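Local atomic coordinates of NAD-dependent deacetylase 2 (Archaeoglobus fulgidus, PDB entry 1S7G), a protein that removes acetyl groups from lysine residues of proteins, including the chromatin protein Alba, using NAD and releasing nicotinamide and 2''-O-acetyl-ADP-ribose. Residues 19-24 with 187-192. Numbering follows the deposited sequence.
Sequences VVFTGA and FMVVGS. With NAD (nicotinamide-adenine-dinucleotide), chain L.
Ser192 OG is held from several directions. Ser192 OG donates a hydrogen bond to NAD O1N (2.9 Å) and accepts one from Leu194 N. Across the contact the edge of the Phe21 ring meets it, with Phe21 CE2 3.4 Å from Ser192 OG. Ser192 CB lies in the plane of that ring. CG of Phe21 is anti to the backbone N (chi1 177°), which brings the ring edge to Ser192. At the root of the ring, Phe21 CB rests on Phe187 CZ (3.8 Å). Leu202 of helix 202-209 touches both phenylalanines. With an alanine at Phe21, CB would still meet Phe187, but a gap would probably open where the ring meets Ser192 and Leu202, and the serine would lose the apolar edge beside it.

On the other face, Val20 CG1 packs on Val190 CG2 at 4.1 Å, and helix 235-250 covers Met188 and Val190. Thr22 OG1 turns to other partners, bonding to Thr99 and His106.

The two strands run parallel and are central neighbours in the Rossmann-fold sheet of this sirtuin. The ladder is regular. Phe21 N gives a 2.7 Å bond to Met188 O, and Val190 N one of 2.8 Å to Phe21 O. Met188 N bonds to Val19 O almost straight (176° at the hydrogen). Gly23 N continues the ladder to Val190 O at 3.1 Å. Beyond it the chains draw close, and a side chain at Gly23 would run into Gly191 O and Ser192 CB.

The C-terminal ends of both strands thus lead to the cofactor. Ala24 N bonds to NAD O2N (2.8 Å), on the same phosphate that Ser192 reaches. Neutral N-H and O-H donors of these segments meet the phosphate's negative charge, and the parallel strands bring both donors to it.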
loop_
_atom_site.group_PDB
_atom_site.type_symbol
_atom_site.label_atom_id
_atom_site.label_comp_id
_atom_site.label_asym_id
_atom_site.label_seq_id
_atom_site.Cartn_x
_atom_site.Cartn_y
_atom_site.Cartn_z
ATOM N N VAL A 19 0.013 -9.572 -1.791
ATOM C CA VAL A 19 0.385 -8.471 -2.670
ATOM C C VAL A 19 0.957 -9.038 -3.976
ATOM O O VAL A 19 1.626 -10.067 -3.977
ATOM C CB VAL A 19 1.438 -7.556 -1.995
ATOM C CG1 VAL A 19 1.809 -6.417 -2.915
ATOM C CG2 VAL A 19 0.884 -7.008 -0.700
ATOM N N VAL A 20 0.685 -8.369 -5.088
ATOM C CA VAL A 20 1.180 -8.819 -6.384
ATOM C C VAL A 20 2.080 -7.751 -7.008
ATOM O O VAL A 20 1.673 -6.598 -7.153
ATOM C CB VAL A 20 0.007 -9.097 -7.352
ATOM C CG1 VAL A 20 0.531 -9.624 -8.667
ATOM C CG2 VAL A 20 -0.964 -10.083 -6.728
ATOM N N PHE A 21 3.306 -8.125 -7.359
ATOM C CA PHE A 21 4.226 -7.179 -7.991
ATOM C C PHE A 21 4.308 -7.578 -9.449
ATOM O O PHE A 21 4.564 -8.735 -9.750
ATOM C CB PHE A 21 5.626 -7.262 -7.376
ATOM C CG PHE A 21 6.626 -6.366 -8.047
ATOM C CD1 PHE A 21 6.827 -5.065 -7.595
ATOM C CD2 PHE A 21 7.323 -6.802 -9.176
ATOM C CE1 PHE A 21 7.701 -4.208 -8.255
ATOM C CE2 PHE A 21 8.205 -5.951 -9.852
ATOM C CZ PHE A 21 8.391 -4.654 -9.391
ATOM N N THR A 22 4.105 -6.631 -10.356
ATOM C CA THR A 22 4.139 -6.950 -11.778
ATOM C C THR A 22 5.094 -6.093 -12.591
ATOM O O THR A 22 5.306 -4.923 -12.294
ATOM C CB THR A 22 2.727 -6.844 -12.404
ATOM O OG1 THR A 22 2.297 -5.476 -12.414
ATOM C CG2 THR A 22 1.737 -7.659 -11.600
ATOM N N GLY A 23 5.675 -6.705 -13.616
ATOM C CA GLY A 23 6.593 -6.008 -14.491
ATOM C C GLY A 23 6.056 -6.055 -15.908
ATOM O O GLY A 23 4.949 -6.537 -16.135
ATOM N N ALA A 24 6.848 -5.574 -16.859
ATOM C CA ALA A 24 6.454 -5.534 -18.266
ATOM C C ALA A 24 5.976 -6.867 -18.823
ATOM O O ALA A 24 5.187 -6.902 -19.769
ATOM C CB ALA A 24 7.611 -5.023 -19.111
ATOM N N PHE A 187 3.452 -12.834 -1.091
ATOM C CA PHE A 187 4.002 -11.880 -2.051
ATOM C C PHE A 187 4.252 -12.606 -3.375
ATOM O O PHE A 187 5.100 -13.492 -3.447
ATOM C CB PHE A 187 5.318 -11.296 -1.508
ATOM C CG PHE A 187 5.882 -10.162 -2.335
ATOM C CD1 PHE A 187 5.514 -8.843 -2.081
ATOM C CD2 PHE A 187 6.788 -10.415 -3.366
ATOM C CE1 PHE A 187 6.038 -7.790 -2.837
ATOM C CE2 PHE A 187 7.323 -9.368 -4.136
ATOM C CZ PHE A 187 6.947 -8.054 -3.870
ATOM N N MET A 188 3.532 -12.213 -4.423
ATOM C CA MET A 188 3.671 -12.852 -5.731
ATOM C C MET A 188 4.191 -11.923 -6.830
ATOM O O MET A 188 3.674 -10.830 -7.028
ATOM C CB MET A 188 2.318 -13.454 -6.158
ATOM C CG MET A 188 2.302 -14.102 -7.543
ATOM S SD MET A 188 0.817 -15.133 -7.818
ATOM C CE MET A 188 -0.379 -13.912 -8.412
ATOM N N VAL A 189 5.217 -12.374 -7.539
ATOM C CA VAL A 189 5.802 -11.605 -8.632
ATOM C C VAL A 189 5.310 -12.178 -9.955
ATOM O O VAL A 189 5.293 -13.394 -10.145
ATOM C CB VAL A 189 7.346 -11.669 -8.609
ATOM C CG1 VAL A 189 7.907 -11.012 -9.848
ATOM C CG2 VAL A 189 7.890 -10.971 -7.363
ATOM N N VAL A 190 4.908 -11.305 -10.870
ATOM C CA VAL A 190 4.418 -11.753 -12.169
ATOM C C VAL A 190 5.027 -10.921 -13.285
ATOM O O VAL A 190 4.817 -9.719 -13.349
ATOM C CB VAL A 190 2.869 -11.637 -12.268
ATOM C CG1 VAL A 190 2.394 -12.158 -13.606
ATOM C CG2 VAL A 190 2.202 -12.415 -11.133
ATOM N N GLY A 191 5.789 -11.569 -14.158
ATOM C CA GLY A 191 6.390 -10.871 -15.280
ATOM C C GLY A 191 7.401 -9.764 -15.015
ATOM O O GLY A 191 7.339 -8.706 -15.644
ATOM N N SER A 192 8.327 -9.987 -14.090
ATOM C CA SER A 192 9.371 -9.003 -13.808
ATOM C C SER A 192 10.704 -9.726 -13.676
ATOM O O SER A 192 10.771 -10.788 -13.057
ATOM C CB SER A 192 9.091 -8.249 -12.509
ATOM O OG SER A 192 10.206 -7.447 -12.158
HETATM P PA NAD L . 11.821 -6.657 -17.689
HETATM O O1A NAD L . 13.090 -6.581 -17.075
HETATM O O2A NAD L . 11.834 -6.354 -19.103
HETATM O O5B NAD L . 11.275 -8.060 -17.303
HETATM C C5B NAD L . 10.004 -8.687 -17.761
HETATM C C4B NAD L . 10.100 -10.175 -17.388
HETATM O O4B NAD L . 8.854 -10.792 -17.810
HETATM C C3B NAD L . 11.266 -11.006 -18.100
HETATM O O3B NAD L . 12.057 -11.545 -17.005
HETATM C C2B NAD L . 10.612 -12.085 -18.959
HETATM O O2B NAD L . 11.165 -13.366 -19.013
HETATM C C1B NAD L . 9.138 -12.054 -18.420
HETATM N N9A NAD L . 8.077 -12.245 -19.450
HETATM C C8A NAD L . 7.949 -11.966 -20.808
HETATM N N7A NAD L . 6.772 -12.325 -21.301
HETATM C C5A NAD L . 6.029 -12.861 -20.311
HETATM C C6A NAD L . 4.599 -13.465 -20.137
HETATM N N6A NAD L . 3.753 -13.579 -21.064
HETATM N N1A NAD L . 4.219 -13.916 -18.833
HETATM C C2A NAD L . 5.037 -13.889 -17.673
HETATM N N3A NAD L . 6.390 -13.332 -17.797
HETATM C C4A NAD L . 6.843 -12.826 -19.114
HETATM O O3 NAD L . 10.778 -5.746 -17.015
HETATM P PN NAD L . 10.574 -5.266 -15.567
HETATM O O1N NAD L . 10.886 -6.355 -14.716
HETATM O O2N NAD L . 9.202 -4.703 -15.567
HETATM O O5D NAD L . 11.796 -4.126 -15.394
HETATM C C5D NAD L . 11.689 -2.905 -16.176
HETATM C C4D NAD L . 12.577 -1.755 -15.777
HETATM O O4D NAD L . 13.963 -2.148 -15.331
HETATM C C3D NAD L . 12.780 -0.745 -16.965
HETATM O O3D NAD L . 12.644 0.651 -16.502
HETATM C C2D NAD L . 14.227 -1.114 -17.582
HETATM O O2D NAD L . 14.920 -0.033 -18.255
HETATM C C1D NAD L . 15.015 -1.749 -16.327
HETATM N N1N NAD L . 15.877 -2.967 -16.673
HETATM C C2N NAD L . 17.366 -2.703 -16.790
HETATM C C3N NAD L . 18.284 -3.777 -17.059
HETATM C C7N NAD L . 19.793 -3.552 -17.228
HETATM O O7N NAD L . 20.592 -4.583 -17.297
HETATM N N7N NAD L . 20.239 -2.262 -17.365
HETATM C C4N NAD L . 17.709 -5.259 -17.234
HETATM C C5N NAD L . 16.191 -5.539 -17.132
HETATM C C6N NAD L . 15.298 -4.374 -16.849
#